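Local atomic coordinates of 5-oxoprolinase subunit C (Escherichia coli, PDB entry 5DUD), a protein that forms one subunit of an ATP-dependent 5-oxoprolinase, which cleaves 5-oxoproline to L-glutamate while hydrolysing ATP to ADP and phosphate. Residues A[170-181]-A[257-268]. Sequence-based numbering, arbitrary orientation.
Sequences WGNRIRALPGPE and RIACIIEADMYH
L177 and C260 form the hydrogen-bonded pair of an antiparallel ladder between strands 173-178 and 257-261, neighbours in a sheet of the carboxyltransferase, cyclophilin-like domain. L177 N reaches C260 O at 2.8 Å, and C260 N returns a bond to L177 O in the carbonyl plane. A176 with I261 and P178 with A259 are the flanking non-hydrogen-bonded pairs; their side chains share one face, where the small methyls of A176 and A259 meet diagonally, CB to CB 4.1 Å. Proline costs no bond at P178, since in such a pair its N is not directed at strand 257-261. Just past the ladder, G179 N adds one more bond, to I258 O.

Beyond each end of the ladder an acid and an arginine form a salt bridge. R257 presents NE and NH2 side-on to E181, one to each oxygen, with carboxylate and guanidinium only 19° from coplanar. The bend of E181 at chi2 (80°) curls its carboxylate back so that OE1 also accepts R257 N, from above the carboxylate plane, at 2.6 Å. P180, following a cis peptide bond, lays CG over the centre of one guanidinium face.

At the other end, D265 sits in the turn leading into helix 266-271. Its OD2 takes R175 N in a nearly straight bond of 3.0 Å, apparently standing in for a main-chain acceptor as the strands diverge, with I262 N bonding only weakly to R175 O; OD1 meets R175 NH2 through its syn lone pair. I262 CD1 lies over one face of that guanidinium. Between the segments, I174 CG2 packs on I261 CG2. The H268 ring turns its edge to G171, ND1 and G171 N making a weak bond of 2.8 Å.

On its other edge strand 173-178 bonds to strand 277-282. Farther out, W170 NE1 bonds to D33 and Y267 OH to L169 O, holding two rings whose CD1 atoms approach to 3.5 Å.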
ATOM      1  N   TRP A 170      14.773  11.700  14.159  1.00 35.63           N
ATOM      2  CA  TRP A 170      14.379  11.853  12.761  1.00 35.06           C
ATOM      3  C   TRP A 170      15.380  12.764  12.061  1.00 39.51           C
ATOM      4  O   TRP A 170      16.124  13.491  12.723  1.00 39.86           O
ATOM      5  CB  TRP A 170      12.953  12.424  12.676  1.00 33.48           C
ATOM      6  CG  TRP A 170      11.959  11.592  13.424  1.00 33.74           C
ATOM      7  CD1 TRP A 170      11.366  10.443  12.995  1.00 35.95           C
ATOM      8  CD2 TRP A 170      11.534  11.781  14.779  1.00 33.77           C
ATOM      9  NE1 TRP A 170      10.545   9.939  13.976  1.00 35.17           N
ATOM     10  CE2 TRP A 170      10.638  10.735  15.087  1.00 37.09           C
ATOM     11  CE3 TRP A 170      11.805  12.748  15.759  1.00 35.73           C
ATOM     12  CZ2 TRP A 170      10.005  10.632  16.328  1.00 36.51           C
ATOM     13  CZ3 TRP A 170      11.182  12.641  16.992  1.00 37.26           C
ATOM     14  CH2 TRP A 170      10.295  11.594  17.267  1.00 37.31           C
ATOM     15  N   GLY A 171      15.401  12.696  10.735  1.00 35.82           N
ATOM     16  CA  GLY A 171      16.287  13.505   9.908  1.00 36.28           C
ATOM     17  C   GLY A 171      15.808  13.609   8.474  1.00 39.52           C
ATOM     18  O   GLY A 171      14.814  12.981   8.101  1.00 38.10           O
ATOM     19  N   ASN A 172      16.514  14.400   7.658  1.00 36.91           N
ATOM     20  CA  ASN A 172      16.175  14.577   6.237  1.00 36.70           C
ATOM     21  C   ASN A 172      17.036  13.667   5.333  1.00 40.62           C
ATOM     22  O   ASN A 172      16.676  13.514   4.167  1.00 39.98           O
ATOM     23  CB  ASN A 172      16.277  16.049   5.778  1.00 38.71           C
ATOM     24  CG  ASN A 172      17.564  16.760   6.114  1.00 63.24           C
ATOM     25  OD1 ASN A 172      18.547  16.694   5.371  1.00 58.66           O
ATOM     26  ND2 ASN A 172      17.584  17.471   7.236  1.00 55.40           N
ATOM     27  N   ARG A 173      18.156  13.073   5.841  1.00 37.56           N
ATOM     28  CA  ARG A 173      18.992  12.153   5.057  1.00 37.56           C
ATOM     29  C   ARG A 173      18.406  10.737   5.145  1.00 40.45           C
ATOM     30  O   ARG A 173      18.218  10.228   6.248  1.00 39.66           O
ATOM     31  CB  ARG A 173      20.453  12.178   5.533  1.00 38.97           C
ATOM     32  CG  ARG A 173      21.056  13.576   5.479  1.00 51.96           C
ATOM     33  CD  ARG A 173      22.567  13.590   5.361  1.00 65.98           C
ATOM     34  NE  ARG A 173      23.047  13.143   4.049  1.00 78.12           N
ATOM     35  CZ  ARG A 173      23.018  13.859   2.923  1.00 94.66           C
ATOM     36  NH1 ARG A 173      22.509  15.089   2.915  1.00 82.60           N
ATOM     37  NH2 ARG A 173      23.492  13.346   1.792  1.00 82.91           N
ATOM     38  N   ILE A 174      18.080  10.129   3.992  1.00 36.61           N
ATOM     39  CA  ILE A 174      17.450   8.807   3.918  1.00 35.42           C
ATOM     40  C   ILE A 174      18.265   7.891   2.999  1.00 39.00           C
ATOM     41  O   ILE A 174      18.529   8.239   1.854  1.00 39.15           O
ATOM     42  CB  ILE A 174      15.978   8.993   3.436  1.00 38.05           C
ATOM     43  CG1 ILE A 174      15.086   9.513   4.596  1.00 38.03           C
ATOM     44  CG2 ILE A 174      15.384   7.710   2.838  1.00 38.26           C
ATOM     45  CD1 ILE A 174      14.296  10.722   4.262  1.00 45.33           C
ATOM     46  N   ARG A 175      18.644   6.716   3.502  1.00 34.87           N
ATOM     47  CA  ARG A 175      19.427   5.746   2.740  1.00 34.87           C
ATOM     48  C   ARG A 175      18.561   4.999   1.730  1.00 38.27           C
ATOM     49  O   ARG A 175      17.625   4.310   2.129  1.00 37.07           O
ATOM     50  CB  ARG A 175      20.108   4.747   3.685  1.00 34.76           C
ATOM     51  CG  ARG A 175      21.281   5.349   4.444  1.00 44.40           C
ATOM     52  CD  ARG A 175      21.805   4.417   5.519  1.00 51.88           C
ATOM     53  NE  ARG A 175      20.880   4.312   6.647  1.00 57.05           N
ATOM     54  CZ  ARG A 175      21.069   3.552   7.724  1.00 69.79           C
ATOM     55  NH1 ARG A 175      22.172   2.816   7.841  1.00 57.55           N
ATOM     56  NH2 ARG A 175      20.166   3.528   8.695  1.00 55.43           N
ATOM     57  N   ALA A 176      18.855   5.150   0.429  1.00 35.36           N
ATOM     58  CA  ALA A 176      18.124   4.453  -0.633  1.00 34.90           C
ATOM     59  C   ALA A 176      19.079   3.566  -1.419  1.00 39.24           C
ATOM     60  O   ALA A 176      20.246   3.917  -1.588  1.00 39.67           O
ATOM     61  CB  ALA A 176      17.429   5.449  -1.561  1.00 35.86           C
ATOM     62  N   LEU A 177      18.569   2.414  -1.895  1.00 35.34           N
ATOM     63  CA  LEU A 177      19.317   1.446  -2.698  1.00 35.71           C
ATOM     64  C   LEU A 177      18.939   1.620  -4.173  1.00 39.90           C
ATOM     65  O   LEU A 177      17.748   1.694  -4.471  1.00 38.98           O
ATOM     66  CB  LEU A 177      19.018   0.002  -2.244  1.00 35.33           C
ATOM     67  CG  LEU A 177      19.963  -0.587  -1.207  1.00 40.19           C
ATOM     68  CD1 LEU A 177      19.417  -1.889  -0.649  1.00 39.95           C
ATOM     69  CD2 LEU A 177      21.333  -0.867  -1.808  1.00 43.84           C
ATOM     70  N   PRO A 178      19.901   1.655  -5.114  1.00 37.37           N
ATOM     71  CA  PRO A 178      19.531   1.848  -6.526  1.00 37.70           C
ATOM     72  C   PRO A 178      18.852   0.653  -7.198  1.00 41.38           C
ATOM     73  O   PRO A 178      19.116  -0.496  -6.850  1.00 41.01           O
ATOM     74  CB  PRO A 178      20.888   2.097  -7.205  1.00 40.64           C
ATOM     75  CG  PRO A 178      21.886   1.431  -6.342  1.00 45.03           C
ATOM     76  CD  PRO A 178      21.367   1.576  -4.945  1.00 39.69           C
ATOM     77  N   GLY A 179      18.198   0.941  -8.322  1.00 37.99           N
ATOM     78  CA  GLY A 179      17.690  -0.044  -9.273  1.00 37.71           C
ATOM     79  C   GLY A 179      16.340  -0.580  -8.914  1.00 40.30           C
ATOM     80  O   GLY A 179      15.790  -0.163  -7.889  1.00 39.31           O
ATOM     81  N   PRO A 180      15.700  -1.455  -9.716  1.00 36.37           N
ATOM     82  CA  PRO A 180      16.048  -2.156 -10.981  1.00 36.82           C
ATOM     83  C   PRO A 180      16.313  -1.279 -12.222  1.00 40.94           C
ATOM     84  O   PRO A 180      17.195  -1.642 -12.991  1.00 41.39           O
ATOM     85  CB  PRO A 180      14.813  -3.045 -11.231  1.00 38.30           C
ATOM     86  CG  PRO A 180      14.177  -3.199  -9.898  1.00 41.78           C
ATOM     87  CD  PRO A 180      14.404  -1.907  -9.207  1.00 37.00           C
ATOM     88  N   GLU A 181      15.593  -0.152 -12.428  1.00 36.98           N
ATOM     89  CA  GLU A 181      15.787   0.714 -13.612  1.00 37.70           C
ATOM     90  C   GLU A 181      16.756   1.893 -13.344  1.00 41.90           C
ATOM     91  O   GLU A 181      16.607   2.944 -13.963  1.00 42.26           O
ATOM     92  CB  GLU A 181      14.436   1.273 -14.109  1.00 39.06           C
ATOM     93  CG  GLU A 181      13.475   0.227 -14.649  1.00 48.38           C
ATOM     94  CD  GLU A 181      12.682  -0.558 -13.621  1.00 64.62           C
ATOM     95  OE1 GLU A 181      12.419  -0.007 -12.532  1.00 58.79           O
ATOM     96  OE2 GLU A 181      12.226  -1.677 -13.940  1.00 56.54           O
ATOM     97  N   ARG A 257      11.458   2.358 -11.834  1.00 32.12           N
ATOM     98  CA  ARG A 257      11.890   2.487 -10.444  1.00 30.86           C
ATOM     99  C   ARG A 257      13.394   2.800 -10.364  1.00 35.33           C
ATOM    100  O   ARG A 257      14.218   1.934 -10.662  1.00 35.10           O
ATOM    101  CB  ARG A 257      11.574   1.186  -9.676  1.00 29.35           C
ATOM    102  CG  ARG A 257      10.122   0.715  -9.776  1.00 34.86           C
ATOM    103  CD  ARG A 257       9.981  -0.772  -9.491  1.00 38.90           C
ATOM    104  NE  ARG A 257      10.403  -1.593 -10.630  1.00 43.48           N
ATOM    105  CZ  ARG A 257      10.299  -2.919 -10.700  1.00 55.93           C
ATOM    106  NH1 ARG A 257       9.770  -3.609  -9.692  1.00 42.17           N
ATOM    107  NH2 ARG A 257      10.715  -3.566 -11.783  1.00 43.12           N
ATOM    108  N   ILE A 258      13.740   4.036  -9.993  1.00 32.33           N
ATOM    109  CA  ILE A 258      15.141   4.457  -9.893  1.00 32.75           C
ATOM    110  C   ILE A 258      15.800   3.962  -8.596  1.00 36.59           C
ATOM    111  O   ILE A 258      16.939   3.515  -8.660  1.00 36.86           O
ATOM    112  CB  ILE A 258      15.305   5.994 -10.035  1.00 36.43           C
ATOM    113  CG1 ILE A 258      16.792   6.357 -10.259  1.00 37.67           C
ATOM    114  CG2 ILE A 258      14.739   6.772  -8.824  1.00 36.39           C
ATOM    115  CD1 ILE A 258      17.036   7.772 -10.584  1.00 45.11           C
ATOM    116  N   ALA A 259      15.109   4.047  -7.439  1.00 32.43           N
ATOM    117  CA  ALA A 259      15.680   3.634  -6.154  1.00 31.73           C
ATOM    118  C   ALA A 259      14.619   3.080  -5.209  1.00 34.76           C
ATOM    119  O   ALA A 259      13.425   3.204  -5.477  1.00 33.99           O
ATOM    120  CB  ALA A 259      16.389   4.813  -5.505  1.00 32.74           C
ATOM    121  N   CYS A 260      15.062   2.443  -4.120  1.00 31.18           N
ATOM    122  CA  CYS A 260      14.177   1.880  -3.101  1.00 30.30           C
ATOM    123  C   CYS A 260      14.719   2.230  -1.726  1.00 33.49           C
ATOM    124  O   CYS A 260      15.869   1.914  -1.429  1.00 33.49           O
ATOM    125  CB  CYS A 260      14.022   0.370  -3.270  1.00 30.59           C
ATOM    126  SG  CYS A 260      12.809  -0.379  -2.150  1.00 33.69           S
ATOM    127  N   ILE A 261      13.910   2.921  -0.911  1.00 29.26           N
ATOM    128  CA  ILE A 261      14.282   3.330   0.444  1.00 28.72           C
ATOM    129  C   ILE A 261      14.219   2.107   1.369  1.00 31.96           C
ATOM    130  O   ILE A 261      13.288   1.300   1.274  1.00 31.28           O
ATOM    131  CB  ILE A 261      13.372   4.488   0.933  1.00 31.62           C
ATOM    132  CG1 ILE A 261      13.556   5.732   0.030  1.00 32.57           C
ATOM    133  CG2 ILE A 261      13.648   4.856   2.396  1.00 32.35           C
ATOM    134  CD1 ILE A 261      12.369   6.510  -0.126  1.00 39.59           C
ATOM    135  N   ILE A 262      15.232   1.967   2.237  1.00 28.24           N
ATOM    136  CA  ILE A 262      15.330   0.826   3.152  1.00 27.53           C
ATOM    137  C   ILE A 262      14.303   0.969   4.278  1.00 30.23           C
ATOM    138  O   ILE A 262      14.011   2.085   4.708  1.00 29.51           O
ATOM    139  CB  ILE A 262      16.777   0.616   3.696  1.00 31.09           C
ATOM    140  CG1 ILE A 262      17.277   1.786   4.602  1.00 31.56           C
ATOM    141  CG2 ILE A 262      17.734   0.359   2.531  1.00 32.41           C
ATOM    142  CD1 ILE A 262      18.540   1.516   5.354  1.00 37.46           C
ATOM    143  N   GLU A 263      13.756  -0.164   4.743  1.00 26.58           N
ATOM    144  CA  GLU A 263      12.731  -0.214   5.796  1.00 26.07           C
ATOM    145  C   GLU A 263      13.168   0.474   7.113  1.00 29.44           C
ATOM    146  O   GLU A 263      12.314   1.021   7.808  1.00 28.65           O
ATOM    147  CB  GLU A 263      12.340  -1.675   6.073  1.00 27.63           C
ATOM    148  CG  GLU A 263      11.133  -1.850   6.981  1.00 39.13           C
ATOM    149  CD  GLU A 263      10.581  -3.262   7.005  1.00 61.82           C
ATOM    150  OE1 GLU A 263      10.615  -3.895   8.085  1.00 57.94           O
ATOM    151  OE2 GLU A 263      10.128  -3.743   5.940  1.00 56.21           O
ATOM    152  N   ALA A 264      14.479   0.473   7.433  1.00 26.15           N
ATOM    153  CA  ALA A 264      14.992   1.124   8.643  1.00 26.11           C
ATOM    154  C   ALA A 264      14.884   2.663   8.578  1.00 29.52           C
ATOM    155  O   ALA A 264      14.837   3.292   9.631  1.00 29.19           O
ATOM    156  CB  ALA A 264      16.444   0.721   8.879  1.00 27.49           C
ATOM    157  N   ASP A 265      14.843   3.268   7.367  1.00 25.76           N
ATOM    158  CA  ASP A 265      14.756   4.725   7.188  1.00 25.58           C
ATOM    159  C   ASP A 265      13.361   5.206   6.754  1.00 28.49           C
ATOM    160  O   ASP A 265      13.149   6.417   6.667  1.00 28.03           O
ATOM    161  CB  ASP A 265      15.810   5.195   6.166  1.00 27.91           C
ATOM    162  CG  ASP A 265      17.209   5.245   6.749  1.00 37.46           C
ATOM    163  OD1 ASP A 265      17.530   4.388   7.602  1.00 37.64           O
ATOM    164  OD2 ASP A 265      17.983   6.141   6.353  1.00 44.24           O
ATOM    165  N   MET A 266      12.408   4.290   6.508  1.00 24.52           N
ATOM    166  CA  MET A 266      11.046   4.668   6.111  1.00 23.88           C
ATOM    167  C   MET A 266      10.354   5.557   7.147  1.00 27.49           C
ATOM    168  O   MET A 266       9.543   6.391   6.764  1.00 27.43           O
ATOM    169  CB  MET A 266      10.175   3.419   5.871  1.00 25.88           C
ATOM    170  CG  MET A 266      10.420   2.742   4.538  1.00 29.60           C
ATOM    171  SD  MET A 266       9.934   3.745   3.113  1.00 33.86           S
ATOM    172  CE  MET A 266       8.162   3.739   3.283  1.00 30.12           C
ATOM    173  N   TYR A 267      10.652   5.371   8.449  1.00 23.44           N
ATOM    174  CA  TYR A 267      10.034   6.169   9.510  1.00 23.00           C
ATOM    175  C   TYR A 267      10.411   7.661   9.407  1.00 26.77           C
ATOM    176  O   TYR A 267       9.617   8.497   9.835  1.00 26.51           O
ATOM    177  CB  TYR A 267      10.369   5.612  10.912  1.00 24.19           C
ATOM    178  CG  TYR A 267      11.723   5.972  11.488  1.00 26.05           C
ATOM    179  CD1 TYR A 267      11.881   7.102  12.279  1.00 28.37           C
ATOM    180  CD2 TYR A 267      12.802   5.107  11.372  1.00 26.90           C
ATOM    181  CE1 TYR A 267      13.108   7.413  12.861  1.00 29.70           C
ATOM    182  CE2 TYR A 267      14.032   5.400  11.957  1.00 28.32           C
ATOM    183  CZ  TYR A 267      14.179   6.550  12.713  1.00 35.95           C
ATOM    184  OH  TYR A 267      15.405   6.842  13.267  1.00 37.24           O
ATOM    185  N   HIS A 268      11.580   8.004   8.823  1.00 23.22           N
ATOM    186  CA  HIS A 268      11.990   9.407   8.683  1.00 23.27           C
ATOM    187  C   HIS A 268      11.068  10.210   7.736  1.00 27.17           C
ATOM    188  O   HIS A 268      10.824  11.386   8.002  1.00 26.81           O
ATOM    189  CB  HIS A 268      13.439   9.533   8.180  1.00 24.37           C
ATOM    190  CG  HIS A 268      14.484   9.125   9.170  1.00 27.84           C
ATOM    191  ND1 HIS A 268      15.315  10.056   9.762  1.00 30.23           N
ATOM    192  CD2 HIS A 268      14.824   7.894   9.614  1.00 29.18           C
ATOM    193  CE1 HIS A 268      16.124   9.369  10.551  1.00 29.70           C
ATOM    194  NE2 HIS A 268      15.874   8.062  10.482  1.00 29.43           N
TER